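Local coordinates for protein PT26-6P (Thermococcus sp., PDB 2WB7) that is of unknown function but is encoded by an extrachromosomal mobile element of Euryarchaea and combines domains with novel folds, at residues 7-12 and 481-486; 264-269 and 371-376; 301-306 and 329-334; 489-494 and 511-516. One frame throughout, in Å; residues are numbered along the deposited sequence.

Contact 1. Residues 7-12 and 481-486; sequences DDDIDD and AKKHEM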
loop_
_atom_site.group_PDB
_atom_site.type_symbol
_atom_site.label_atom_id
_atom_site.label_comp_id
_atom_site.label_asym_id
_atom_site.label_seq_id
_atom_site.Cartn_x
_atom_site.Cartn_y
_atom_site.Cartn_z
ATOM N N ASP A 7 23.675 18.772 9.333
ATOM C CA ASP A 7 23.184 17.411 9.406
ATOM C C ASP A 7 23.015 16.805 8.013
ATOM O O ASP A 7 22.066 16.084 7.752
ATOM C CB ASP A 7 21.884 17.389 10.191
ATOM C CG ASP A 7 21.983 18.181 11.478
ATOM O OD1 ASP A 7 22.676 17.727 12.415
ATOM O OD2 ASP A 7 21.378 19.267 11.553
ATOM N N ASP A 8 23.965 17.087 7.127
ATOM C CA ASP A 8 24.021 16.452 5.817
ATOM C C ASP A 8 24.380 14.973 5.913
ATOM O O ASP A 8 24.447 14.282 4.907
ATOM C CB ASP A 8 25.037 17.160 4.930
ATOM C CG ASP A 8 24.550 18.521 4.462
ATOM O OD1 ASP A 8 23.414 18.576 3.932
ATOM O OD2 ASP A 8 25.293 19.532 4.614
ATOM N N ASP A 9 24.624 14.482 7.117
ATOM C CA ASP A 9 24.920 13.064 7.277
ATOM C C ASP A 9 23.657 12.269 7.563
ATOM O O ASP A 9 23.679 11.041 7.574
ATOM C CB ASP A 9 25.978 12.823 8.364
ATOM C CG ASP A 9 25.587 13.398 9.729
ATOM O OD1 ASP A 9 25.925 12.763 10.741
ATOM O OD2 ASP A 9 24.974 14.486 9.813
ATOM N N ILE A 10 22.553 12.969 7.792
ATOM C CA ILE A 10 21.283 12.295 8.036
ATOM C C ILE A 10 20.746 11.726 6.726
ATOM O O ILE A 10 20.553 12.446 5.743
ATOM C CB ILE A 10 20.239 13.231 8.672
ATOM C CG1 ILE A 10 20.758 13.743 10.017
ATOM C CG2 ILE A 10 18.904 12.518 8.813
ATOM C CD1 ILE A 10 19.831 14.680 10.740
ATOM N N ASP A 11 20.505 10.425 6.719
ATOM C CA ASP A 11 20.104 9.761 5.498
ATOM C C ASP A 11 18.825 10.333 4.914
ATOM O O ASP A 11 18.650 10.381 3.704
ATOM C CB ASP A 11 19.975 8.272 5.741
ATOM C CG ASP A 11 20.680 7.494 4.694
ATOM O OD1 ASP A 11 20.058 7.284 3.632
ATOM O OD2 ASP A 11 21.874 7.155 4.899
ATOM N N ASP A 12 17.928 10.768 5.781
ATOM C CA ASP A 12 16.697 11.379 5.333
ATOM C C ASP A 12 17.004 12.656 4.571
ATOM O O ASP A 12 16.361 12.951 3.582
ATOM C CB ASP A 12 15.793 11.681 6.520
ATOM C CG ASP A 12 15.424 10.439 7.302
ATOM O OD1 ASP A 12 15.476 10.482 8.554
ATOM O OD2 ASP A 12 15.076 9.417 6.661
ATOM N N ALA A 481 26.430 14.299 20.088
ATOM C CA ALA A 481 25.563 14.951 21.046
ATOM C C ALA A 481 24.281 15.509 20.395
ATOM O O ALA A 481 23.191 15.434 20.963
ATOM C CB ALA A 481 26.329 16.044 21.783
ATOM N N LYS A 482 24.414 16.048 19.192
ATOM C CA LYS A 482 23.263 16.598 18.488
ATOM C C LYS A 482 22.208 15.536 18.129
ATOM O O LYS A 482 20.999 15.710 18.391
ATOM C CB LYS A 482 23.735 17.285 17.224
ATOM C CG LYS A 482 22.798 18.351 16.735
ATOM C CD LYS A 482 23.316 18.922 15.448
ATOM C CE LYS A 482 22.400 19.982 14.894
ATOM N NZ LYS A 482 22.817 20.220 13.474
ATOM N N LYS A 483 22.672 14.439 17.528
ATOM C CA LYS A 483 21.789 13.346 17.134
ATOM C C LYS A 483 21.189 12.643 18.338
ATOM O O LYS A 483 20.044 12.185 18.278
ATOM C CB LYS A 483 22.525 12.322 16.289
ATOM C CG LYS A 483 23.480 12.907 15.297
ATOM C CD LYS A 483 22.833 13.793 14.273
ATOM C CE LYS A 483 23.651 13.728 12.978
ATOM N NZ LYS A 483 23.969 15.068 12.418
ATOM N N HIS A 484 21.963 12.522 19.416
ATOM C CA HIS A 484 21.411 11.981 20.658
ATOM C C HIS A 484 20.257 12.852 21.136
ATOM O O HIS A 484 19.230 12.327 21.552
ATOM C CB HIS A 484 22.465 11.826 21.773
ATOM C CG HIS A 484 23.299 10.583 21.664
ATOM N ND1 HIS A 484 22.754 9.333 21.451
ATOM C CD2 HIS A 484 24.638 10.397 21.748
ATOM C CE1 HIS A 484 23.722 8.433 21.399
ATOM N NE2 HIS A 484 24.875 9.055 21.564
ATOM N N GLU A 485 20.400 14.175 21.077
ATOM C CA GLU A 485 19.288 15.030 21.492
ATOM C C GLU A 485 18.067 14.840 20.592
ATOM O O GLU A 485 16.925 14.882 21.061
ATOM C CB GLU A 485 19.653 16.514 21.549
ATOM C CG GLU A 485 18.601 17.285 22.330
ATOM C CD GLU A 485 18.463 18.771 21.955
ATOM O OE1 GLU A 485 19.317 19.290 21.208
ATOM O OE2 GLU A 485 17.479 19.409 22.432
HETATM N N MSE A 486 18.320 14.637 19.300
HETATM C CA MSE A 486 17.262 14.406 18.323
HETATM C C MSE A 486 16.527 13.098 18.610
HETATM O O MSE A 486 15.288 13.034 18.551
HETATM C CB MSE A 486 17.862 14.379 16.928
HETATM C CG MSE A 486 18.301 15.750 16.411
HETATM SE SE MSE A 486 19.504 15.540 14.876
HETATM C CE MSE A 486 19.481 17.317 14.085
#
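The carboxylate of Asp7 meets two lysine ammonium groups of helix 471-499 at once. Lys482 comes tip to tip with it, and its NZ sits between both oxygens on their syn sides, 2.6 Å from Asp7 OD2 and 2.7 Å from Asp7 OD1. Lys483 slides past the aspartate in the opposite direction and takes the anti lone pair of the same oxygen, with Lys483 NZ 3.0 Å from Asp7 OD1, so OD1 is gripped by two donors. Two lysines on its oxygens would probably keep Asp7 ionised and hold its carboxylate from turning. The second arm of Lys483 NZ goes to Asp9, whose OD2 accepts on its syn side at 2.9 Å. Asp7, Asp9, Lys482 and Lys483 thus make one salt-bridge network, which ties the acidic N-terminal loop to the C-terminal helical domain, 469 residues further along the chain. The two lysines reach it differently: Lys482 is extended beyond CG, whereas Lys483 is bent at chi2 and chi4. A type I beta turn from Asp7 to Ile10, closed by Ile10 N to Asp7 O at 3.2 Å, presents both carboxylates to the helix. The selenomethionine Met486 comes tip to tip with Asp7, its CE methyl lying against the carboxylate, 3.6 Å from Asp7 OD1. Its SE makes an apolar contact with Ile10 CD1 at 4.2 Å. In the second shell, Asp7 OD2 has a further salt bridge to Lys241, while Lys482 NZ is also paired with Asp393 and bonded to Thr4 O.

Contact 2. Residues 264-269 and 371-376; sequences SDFIII and IPIWLA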
loop_
_atom_site.group_PDB
_atom_site.type_symbol
_atom_site.label_atom_id
_atom_site.label_comp_id
_atom_site.label_asym_id
_atom_site.label_seq_id
_atom_site.Cartn_x
_atom_site.Cartn_y
_atom_site.Cartn_z
ATOM N N SER A 264 -3.420 -4.260 -5.974
ATOM C CA SER A 264 -3.021 -4.875 -7.235
ATOM C C SER A 264 -3.587 -4.111 -8.432
ATOM O O SER A 264 -3.031 -4.156 -9.523
ATOM C CB SER A 264 -3.493 -6.319 -7.282
ATOM O OG SER A 264 -2.872 -7.104 -6.279
ATOM N N ASP A 265 -4.698 -3.417 -8.230
ATOM C CA ASP A 265 -5.371 -2.741 -9.337
ATOM C C ASP A 265 -4.778 -1.366 -9.635
ATOM O O ASP A 265 -4.554 -1.024 -10.800
ATOM C CB ASP A 265 -6.864 -2.605 -9.056
ATOM C CG ASP A 265 -7.534 -3.947 -8.808
ATOM O OD1 ASP A 265 -6.922 -4.984 -9.161
ATOM O OD2 ASP A 265 -8.657 -3.966 -8.254
ATOM N N PHE A 266 -4.538 -0.581 -8.582
ATOM C CA PHE A 266 -3.889 0.719 -8.713
ATOM C C PHE A 266 -3.153 1.107 -7.443
ATOM O O PHE A 266 -3.345 0.490 -6.398
ATOM C CB PHE A 266 -4.884 1.809 -9.119
ATOM C CG PHE A 266 -5.962 2.076 -8.102
ATOM C CD1 PHE A 266 -5.925 3.210 -7.323
ATOM C CD2 PHE A 266 -7.027 1.207 -7.942
ATOM C CE1 PHE A 266 -6.930 3.459 -6.396
ATOM C CE2 PHE A 266 -8.025 1.456 -7.026
ATOM C CZ PHE A 266 -7.983 2.575 -6.253
ATOM N N ILE A 267 -2.294 2.111 -7.533
ATOM C CA ILE A 267 -1.457 2.470 -6.398
ATOM C C ILE A 267 -1.440 3.967 -6.158
ATOM O O ILE A 267 -1.802 4.765 -7.025
ATOM C CB ILE A 267 -0.009 1.985 -6.572
ATOM C CG1 ILE A 267 0.777 2.947 -7.463
ATOM C CG2 ILE A 267 0.022 0.605 -7.182
ATOM C CD1 ILE A 267 2.157 2.428 -7.855
ATOM N N ILE A 268 -1.046 4.341 -4.953
ATOM C CA ILE A 268 -0.857 5.730 -4.620
ATOM C C ILE A 268 0.573 5.918 -4.144
ATOM O O ILE A 268 1.035 5.214 -3.230
ATOM C CB ILE A 268 -1.823 6.176 -3.527
ATOM C CG1 ILE A 268 -3.263 6.097 -4.032
ATOM C CG2 ILE A 268 -1.484 7.583 -3.058
ATOM C CD1 ILE A 268 -4.284 6.612 -3.016
ATOM N N ILE A 269 1.289 6.846 -4.773
ATOM C CA ILE A 269 2.610 7.214 -4.279
ATOM C C ILE A 269 2.485 8.547 -3.550
ATOM O O ILE A 269 1.762 9.446 -4.012
ATOM C CB ILE A 269 3.647 7.328 -5.411
ATOM C CG1 ILE A 269 3.930 5.954 -6.004
ATOM C CG2 ILE A 269 4.931 7.920 -4.881
ATOM C CD1 ILE A 269 4.181 4.892 -4.958
ATOM N N ILE A 371 -17.488 -3.276 -11.392
ATOM C CA ILE A 371 -17.016 -3.769 -10.088
ATOM C C ILE A 371 -16.278 -2.692 -9.266
ATOM O O ILE A 371 -15.222 -2.202 -9.679
ATOM C CB ILE A 371 -16.060 -4.969 -10.266
ATOM C CG1 ILE A 371 -16.725 -6.069 -11.078
ATOM C CG2 ILE A 371 -15.637 -5.526 -8.941
ATOM C CD1 ILE A 371 -15.854 -7.280 -11.271
ATOM N N PRO A 372 -16.817 -2.343 -8.080
ATOM C CA PRO A 372 -16.270 -1.249 -7.273
ATOM C C PRO A 372 -14.982 -1.646 -6.550
ATOM O O PRO A 372 -14.939 -2.698 -5.908
ATOM C CB PRO A 372 -17.374 -0.986 -6.240
ATOM C CG PRO A 372 -18.507 -1.926 -6.584
ATOM C CD PRO A 372 -17.918 -3.024 -7.389
ATOM N N ILE A 373 -13.942 -0.827 -6.649
ATOM C CA ILE A 373 -12.729 -1.088 -5.889
ATOM C C ILE A 373 -12.333 0.153 -5.108
ATOM O O ILE A 373 -12.695 1.281 -5.490
ATOM C CB ILE A 373 -11.567 -1.499 -6.784
ATOM C CG1 ILE A 373 -11.443 -0.531 -7.954
ATOM C CG2 ILE A 373 -11.766 -2.924 -7.278
ATOM C CD1 ILE A 373 -10.239 -0.789 -8.797
ATOM N N TRP A 374 -11.610 -0.053 -4.008
ATOM C CA TRP A 374 -11.157 1.045 -3.190
ATOM C C TRP A 374 -9.714 0.839 -2.776
ATOM O O TRP A 374 -9.227 -0.296 -2.712
ATOM C CB TRP A 374 -12.040 1.191 -1.948
ATOM C CG TRP A 374 -11.960 0.031 -1.003
ATOM C CD1 TRP A 374 -12.703 -1.103 -1.043
ATOM C CD2 TRP A 374 -11.074 -0.106 0.114
ATOM N NE1 TRP A 374 -12.350 -1.934 -0.009
ATOM C CE2 TRP A 374 -11.349 -1.347 0.713
ATOM C CE3 TRP A 374 -10.068 0.700 0.661
ATOM C CZ2 TRP A 374 -10.664 -1.806 1.829
ATOM C CZ3 TRP A 374 -9.386 0.241 1.780
ATOM C CH2 TRP A 374 -9.691 -0.999 2.350
ATOM N N LEU A 375 -9.033 1.950 -2.507
ATOM C CA LEU A 375 -7.687 1.916 -1.946
ATOM C C LEU A 375 -7.554 2.932 -0.813
ATOM O O LEU A 375 -8.120 4.043 -0.865
ATOM C CB LEU A 375 -6.631 2.192 -3.012
ATOM C CG LEU A 375 -5.178 2.003 -2.556
ATOM C CD1 LEU A 375 -4.846 0.552 -2.419
ATOM C CD2 LEU A 375 -4.233 2.627 -3.561
ATOM N N ALA A 376 -6.827 2.534 0.221
ATOM C CA ALA A 376 -6.487 3.441 1.298
ATOM C C ALA A 376 -4.979 3.406 1.415
ATOM O O ALA A 376 -4.373 2.334 1.365
ATOM C CB ALA A 376 -7.144 3.005 2.608
#
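Apolar packing carries this contact, and no hydrogen bond crosses it. The ring of Phe266 stands between Ile373 and Leu375. Its CG occupies the crowded position between backbone N and carbonyl carbon (chi1 64°), and from there the ring reaches across to strand 370-379. Ile373 approaches tip to tip, its CD1 at the ring edge, near the plane, 3.6 Å from Phe266 CE2. Leu375 slides past the ring in the opposite direction and lays its CB obliquely against it, 3.5 Å from Phe266 CZ. The CD2 branch of Leu375 runs on to Ile268, lying 3.6 Å from Ile268 CG1. Strands 266-272 and 370-379 belong to the same antiparallel sheet of the second immunoglobulin-like domain, separated in its order by strand 253-261. The short segments run nearly parallel, 23° apart, with axes 8.0 Å apart at their closest, too far for direct backbone pairing, so side chains bridge the gap. Because Asp265, Ile268, Ile373 and Leu375 all point toward the opposing segment, the sheet probably curls strongly here, bringing the two strands face to face. Val359 of strand 350-364 and Ile288 of strand 281-290 also touch Phe266. An alanine in place of Phe266 would remove the ring that touches both Ile373 and Leu375, and would probably loosen the packing between the two strands. A polar group borders the apolar one at Asp265: its OD2 lies 3.4 Å from Ile373 CG2, while its hydrogen bond goes to the backbone N of Ala66.

Contact 3. Residues 301-306 and 329-334; sequences KISDEY and IGDLTE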
loop_
_atom_site.group_PDB
_atom_site.type_symbol
_atom_site.label_atom_id
_atom_site.label_comp_id
_atom_site.label_asym_id
_atom_site.label_seq_id
_atom_site.Cartn_x
_atom_site.Cartn_y
_atom_site.Cartn_z
ATOM N N LYS A 301 -11.830 -0.772 -18.456
ATOM C CA LYS A 301 -11.599 0.626 -18.110
ATOM C C LYS A 301 -11.722 0.721 -16.597
ATOM O O LYS A 301 -12.402 -0.085 -15.975
ATOM C CB LYS A 301 -12.657 1.532 -18.747
ATOM C CG LYS A 301 -14.057 1.204 -18.218
ATOM C CD LYS A 301 -15.104 2.340 -18.351
ATOM C CE LYS A 301 -16.123 2.288 -17.168
ATOM N NZ LYS A 301 -17.504 2.744 -17.545
ATOM N N ILE A 302 -11.069 1.707 -16.003
ATOM C CA ILE A 302 -11.209 1.974 -14.567
ATOM C C ILE A 302 -11.507 3.468 -14.363
ATOM O O ILE A 302 -10.866 4.290 -15.004
ATOM C CB ILE A 302 -9.899 1.629 -13.854
ATOM C CG1 ILE A 302 -9.466 0.205 -14.214
ATOM C CG2 ILE A 302 -10.028 1.819 -12.355
ATOM C CD1 ILE A 302 -8.124 -0.171 -13.619
ATOM N N SER A 303 -12.443 3.832 -13.483
ATOM C CA SER A 303 -12.751 5.260 -13.304
ATOM C C SER A 303 -13.276 5.738 -11.952
ATOM O O SER A 303 -14.152 5.099 -11.383
ATOM C CB SER A 303 -13.751 5.673 -14.366
ATOM O OG SER A 303 -14.564 4.572 -14.668
ATOM N N ASP A 304 -12.642 6.798 -11.417
ATOM C CA ASP A 304 -13.300 7.884 -10.640
ATOM C C ASP A 304 -12.820 8.713 -9.382
ATOM O O ASP A 304 -12.194 9.769 -9.535
ATOM C CB ASP A 304 -14.776 7.654 -10.522
ATOM C CG ASP A 304 -15.509 8.918 -10.721
ATOM O OD1 ASP A 304 -14.938 9.725 -11.498
ATOM O OD2 ASP A 304 -16.590 9.116 -10.112
ATOM N N GLU A 305 -13.202 8.321 -8.160
ATOM C CA GLU A 305 -13.354 9.331 -7.056
ATOM C C GLU A 305 -12.462 9.219 -5.810
ATOM O O GLU A 305 -12.295 8.136 -5.266
ATOM C CB GLU A 305 -14.806 9.368 -6.605
ATOM C CG GLU A 305 -15.155 10.488 -5.678
ATOM C CD GLU A 305 -16.671 10.511 -5.370
ATOM O OE1 GLU A 305 -17.322 9.444 -5.505
ATOM O OE2 GLU A 305 -17.216 11.578 -4.984
ATOM N N TYR A 306 -11.929 10.355 -5.344
ATOM C CA TYR A 306 -10.880 10.374 -4.310
ATOM C C TYR A 306 -11.126 11.391 -3.207
ATOM O O TYR A 306 -11.809 12.401 -3.398
ATOM C CB TYR A 306 -9.514 10.699 -4.929
ATOM C CG TYR A 306 -9.435 12.105 -5.480
ATOM C CD1 TYR A 306 -9.069 13.171 -4.664
ATOM C CD2 TYR A 306 -9.749 12.379 -6.828
ATOM C CE1 TYR A 306 -9.025 14.463 -5.147
ATOM C CE2 TYR A 306 -9.702 13.683 -7.336
ATOM C CZ TYR A 306 -9.339 14.717 -6.473
ATOM O OH TYR A 306 -9.274 16.007 -6.921
ATOM N N ILE A 329 -11.612 11.770 -11.072
ATOM C CA ILE A 329 -10.487 11.624 -11.984
ATOM C C ILE A 329 -10.981 11.348 -13.390
ATOM O O ILE A 329 -10.299 11.688 -14.372
ATOM C CB ILE A 329 -9.604 10.435 -11.587
ATOM C CG1 ILE A 329 -9.166 10.574 -10.132
ATOM C CG2 ILE A 329 -8.408 10.315 -12.528
ATOM C CD1 ILE A 329 -8.788 9.304 -9.492
ATOM N N GLY A 330 -12.166 10.740 -13.479
ATOM C CA GLY A 330 -12.622 10.151 -14.734
ATOM C C GLY A 330 -11.939 8.802 -14.953
ATOM O O GLY A 330 -11.862 7.981 -14.043
ATOM N N ASP A 331 -11.428 8.566 -16.151
ATOM C CA ASP A 331 -10.750 7.319 -16.423
ATOM C C ASP A 331 -9.323 7.480 -15.968
ATOM O O ASP A 331 -8.671 8.425 -16.383
ATOM C CB ASP A 331 -10.823 7.005 -17.919
ATOM C CG ASP A 331 -12.271 6.827 -18.406
ATOM O OD1 ASP A 331 -12.885 5.778 -18.079
ATOM O OD2 ASP A 331 -12.805 7.734 -19.097
ATOM N N LEU A 332 -8.839 6.603 -15.087
ATOM C CA LEU A 332 -7.434 6.676 -14.703
ATOM C C LEU A 332 -6.587 5.873 -15.655
ATOM O O LEU A 332 -5.986 4.860 -15.294
ATOM C CB LEU A 332 -7.151 6.307 -13.244
ATOM C CG LEU A 332 -7.897 5.228 -12.478
ATOM C CD1 LEU A 332 -7.196 5.040 -11.154
ATOM C CD2 LEU A 332 -9.357 5.620 -12.252
ATOM N N THR A 333 -6.549 6.360 -16.882
ATOM C CA THR A 333 -5.680 5.828 -17.897
ATOM C C THR A 333 -4.279 6.427 -17.750
ATOM O O THR A 333 -3.294 5.845 -18.201
ATOM C CB THR A 333 -6.233 6.194 -19.263
ATOM O OG1 THR A 333 -6.194 7.621 -19.405
ATOM C CG2 THR A 333 -7.687 5.718 -19.364
ATOM N N GLU A 334 -4.173 7.596 -17.137
ATOM C CA GLU A 334 -2.839 8.154 -16.889
ATOM C C GLU A 334 -2.603 8.585 -15.446
ATOM O O GLU A 334 -3.516 9.088 -14.785
ATOM C CB GLU A 334 -2.524 9.308 -17.844
ATOM C CG GLU A 334 -3.697 10.172 -18.248
ATOM C CD GLU A 334 -3.300 11.129 -19.363
ATOM O OE1 GLU A 334 -2.329 10.811 -20.078
ATOM O OE2 GLU A 334 -3.934 12.198 -19.527
#
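The ring of Tyr306 meets Ile329 obliquely, CG1 of the isoleucine lying 3.8 Å from Tyr306 CD2; the tyrosine ring also meets those of Phe308 and Phe338. Ile329 is fixed to the other strand by its backbone, since Ile329 N donates to Asp304 O at 2.6 Å, in the carbonyl plane. A glycine in place of Ile329 would remove the whole side chain and would probably cost the packing against Tyr306 and Ile288. At the other end Leu332 N donates to Ile302 O at 3.1 Å from above the carbonyl plane. The same oxygen takes a CA-H...O contact from Asp331 CA, and Leu332 CD2 packs 3.9 Å from Ile302 CG2. Between these bonds lies the antiparallel non-hydrogen-bonded pair Ser303 and Asp331, with CA atoms 4.2 Å apart. Asp304 N comes near Gly330 O, but at too poor an angle for a hydrogen bond, consistent with the irregular backbone of both residues, whose phi is positive. Leu332 centres an inverse gamma turn just beyond the strand. This is the open end of the beta hairpin 301-314 and 319-331, at the margin of the antiparallel sheet in the second immunoglobulin-like domain.

Contact 4. Residues 489-494 and 511-516; sequences DYYVNA and EKAKEY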
loop_
_atom_site.group_PDB
_atom_site.type_symbol
_atom_site.label_atom_id
_atom_site.label_comp_id
_atom_site.label_asym_id
_atom_site.label_seq_id
_atom_site.Cartn_x
_atom_site.Cartn_y
_atom_site.Cartn_z
ATOM N N ASP A 489 14.476 13.532 21.658
ATOM C CA ASP A 489 13.281 14.289 21.259
ATOM C C ASP A 489 12.221 13.382 20.632
ATOM O O ASP A 489 11.025 13.528 20.898
ATOM C CB ASP A 489 13.637 15.453 20.336
ATOM C CG ASP A 489 14.328 16.589 21.084
ATOM O OD1 ASP A 489 14.194 16.659 22.335
ATOM O OD2 ASP A 489 15.003 17.417 20.430
ATOM N N TYR A 490 12.670 12.427 19.822
ATOM C CA TYR A 490 11.751 11.483 19.199
ATOM C C TYR A 490 11.083 10.654 20.282
ATOM O O TYR A 490 9.857 10.556 20.318
ATOM C CB TYR A 490 12.480 10.554 18.220
ATOM C CG TYR A 490 12.795 11.158 16.865
ATOM C CD1 TYR A 490 11.811 11.781 16.112
ATOM C CD2 TYR A 490 14.084 11.089 16.332
ATOM C CE1 TYR A 490 12.093 12.339 14.853
ATOM C CE2 TYR A 490 14.378 11.626 15.076
ATOM C CZ TYR A 490 13.374 12.251 14.346
ATOM O OH TYR A 490 13.674 12.781 13.118
ATOM N N TYR A 491 11.900 10.061 21.157
ATOM C CA TYR A 491 11.407 9.188 22.232
ATOM C C TYR A 491 10.324 9.856 23.051
ATOM O O TYR A 491 9.334 9.233 23.440
ATOM C CB TYR A 491 12.544 8.731 23.146
ATOM C CG TYR A 491 13.204 7.458 22.668
ATOM C CD1 TYR A 491 14.570 7.373 22.554
ATOM C CD2 TYR A 491 12.441 6.348 22.308
ATOM C CE1 TYR A 491 15.175 6.231 22.118
ATOM C CE2 TYR A 491 13.033 5.194 21.866
ATOM C CZ TYR A 491 14.408 5.143 21.776
ATOM O OH TYR A 491 15.028 4.007 21.324
ATOM N N VAL A 492 10.504 11.146 23.276
ATOM C CA VAL A 492 9.566 11.910 24.065
ATOM C C VAL A 492 8.259 12.095 23.305
ATOM O O VAL A 492 7.160 11.941 23.879
ATOM C CB VAL A 492 10.142 13.276 24.423
ATOM C CG1 VAL A 492 9.010 14.265 24.655
ATOM C CG2 VAL A 492 11.090 13.157 25.648
ATOM N N ASN A 493 8.365 12.430 22.017
ATOM C CA ASN A 493 7.200 12.392 21.150
ATOM C C ASN A 493 6.518 11.023 21.218
ATOM O O ASN A 493 5.297 10.936 21.362
ATOM C CB ASN A 493 7.581 12.729 19.713
ATOM C CG ASN A 493 7.682 14.225 19.472
ATOM O OD1 ASN A 493 6.689 14.890 19.164
ATOM N ND2 ASN A 493 8.881 14.763 19.604
ATOM N N ALA A 494 7.314 9.960 21.141
ATOM C CA ALA A 494 6.764 8.609 21.132
ATOM C C ALA A 494 5.979 8.288 22.428
ATOM O O ALA A 494 4.803 7.861 22.388
ATOM C CB ALA A 494 7.859 7.586 20.889
ATOM N N GLU A 511 11.033 4.355 16.249
ATOM C CA GLU A 511 11.946 3.838 15.226
ATOM C C GLU A 511 12.952 4.885 14.752
ATOM O O GLU A 511 14.139 4.584 14.536
ATOM C CB GLU A 511 11.160 3.322 14.036
ATOM C CG GLU A 511 11.974 3.237 12.752
ATOM C CD GLU A 511 13.050 2.161 12.813
ATOM O OE1 GLU A 511 12.862 1.174 13.569
ATOM O OE2 GLU A 511 14.083 2.314 12.116
ATOM N N LYS A 512 12.472 6.114 14.562
ATOM C CA LYS A 512 13.362 7.221 14.208
ATOM C C LYS A 512 14.388 7.417 15.300
ATOM O O LYS A 512 15.559 7.661 15.022
ATOM C CB LYS A 512 12.587 8.522 14.026
ATOM C CG LYS A 512 11.636 8.508 12.854
ATOM C CD LYS A 512 12.335 7.977 11.611
ATOM C CE LYS A 512 13.090 9.075 10.876
ATOM N NZ LYS A 512 13.797 8.525 9.672
ATOM N N ALA A 513 13.936 7.319 16.550
ATOM C CA ALA A 513 14.831 7.400 17.706
ATOM C C ALA A 513 15.974 6.418 17.527
ATOM O O ALA A 513 17.139 6.802 17.492
ATOM C CB ALA A 513 14.079 7.114 18.991
ATOM N N LYS A 514 15.636 5.142 17.403
ATOM C CA LYS A 514 16.663 4.118 17.282
ATOM C C LYS A 514 17.650 4.485 16.172
ATOM O O LYS A 514 18.848 4.214 16.271
ATOM C CB LYS A 514 16.029 2.758 17.017
ATOM C CG LYS A 514 17.022 1.623 16.952
ATOM C CD LYS A 514 17.689 1.391 18.327
ATOM C CE LYS A 514 19.081 0.723 18.173
ATOM N NZ LYS A 514 19.072 -0.532 17.317
ATOM N N GLU A 515 17.144 5.103 15.113
ATOM C CA GLU A 515 17.981 5.390 13.948
ATOM C C GLU A 515 19.001 6.474 14.238
ATOM O O GLU A 515 20.190 6.279 14.028
ATOM C CB GLU A 515 17.124 5.793 12.756
ATOM C CG GLU A 515 16.400 4.631 12.105
ATOM C CD GLU A 515 15.437 5.100 11.016
ATOM O OE1 GLU A 515 15.525 6.292 10.624
ATOM O OE2 GLU A 515 14.589 4.286 10.565
ATOM N N TYR A 516 18.529 7.619 14.729
ATOM C CA TYR A 516 19.399 8.731 15.067
ATOM C C TYR A 516 20.359 8.382 16.208
ATOM O O TYR A 516 21.501 8.834 16.249
ATOM C CB TYR A 516 18.551 9.958 15.422
ATOM C CG TYR A 516 17.956 10.635 14.213
ATOM C CD1 TYR A 516 18.275 11.955 13.892
ATOM C CD2 TYR A 516 17.092 9.937 13.372
ATOM C CE1 TYR A 516 17.726 12.568 12.765
ATOM C CE2 TYR A 516 16.543 10.533 12.257
ATOM C CZ TYR A 516 16.866 11.843 11.952
ATOM O OH TYR A 516 16.321 12.409 10.832
#
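Helices 471-499 and 503-523 form an antiparallel helical hairpin in the C-terminal helical domain, the short segments at 166° with axes 8.3 Å apart at their closest. Two tyrosines of the first helix reach across to the second. The Tyr490 ring has Lys512 CB over the centre of one face, a CH-pi contact 3.6 Å from the centroid. The rest of Lys512 bends away at chi2 and chi3, so that NZ can bridge to Glu515 OE1 within its own helix and to Asp12 of the N-terminal loop. Tyr490 turns an edge to Tyr516, its CE2 lying over the centre of the Tyr516 face, in an edge-to-face pair with centroids 5.0 Å apart and planes at 70°. Their hydroxyls are bonded elsewhere, that of Tyr490 to Ser237 O and that of Tyr516 to Asp12 OD1. On the first helix, Asn493 folds back so that its ND2 joins its own backbone N in donating to Asp489 O. The Tyr491 side chain also touches Ala451 and Glu454 of helix 442-465. Ala513 CB sits over the middle of the Tyr491 ring, 3.3 Å from its centroid, a second CH-pi contact.

Contacts 1 and 4 share helix 471-499, have centres 11 Å apart and touch directly. Asp12 OD1, on the loop of contact 1, forms a salt bridge with Lys512 NZ of contact 4 at 2.8 Å and lies 3.1 Å from Tyr516 OH, a probable hydrogen bond, while Ile10 CG2 packs 3.3 Å from Tyr516 OH. The N-terminal loop therefore touches both helices of the hairpin. Contacts 2 and 3 belong to a single sheet; their centres are also 11 Å apart, but the nearest atoms, about 4 Å apart, do not touch. The two groups are separated: contacts 1 and 2 have nearest atoms about 15 Å apart, contacts 2 and 4 about 17 Å.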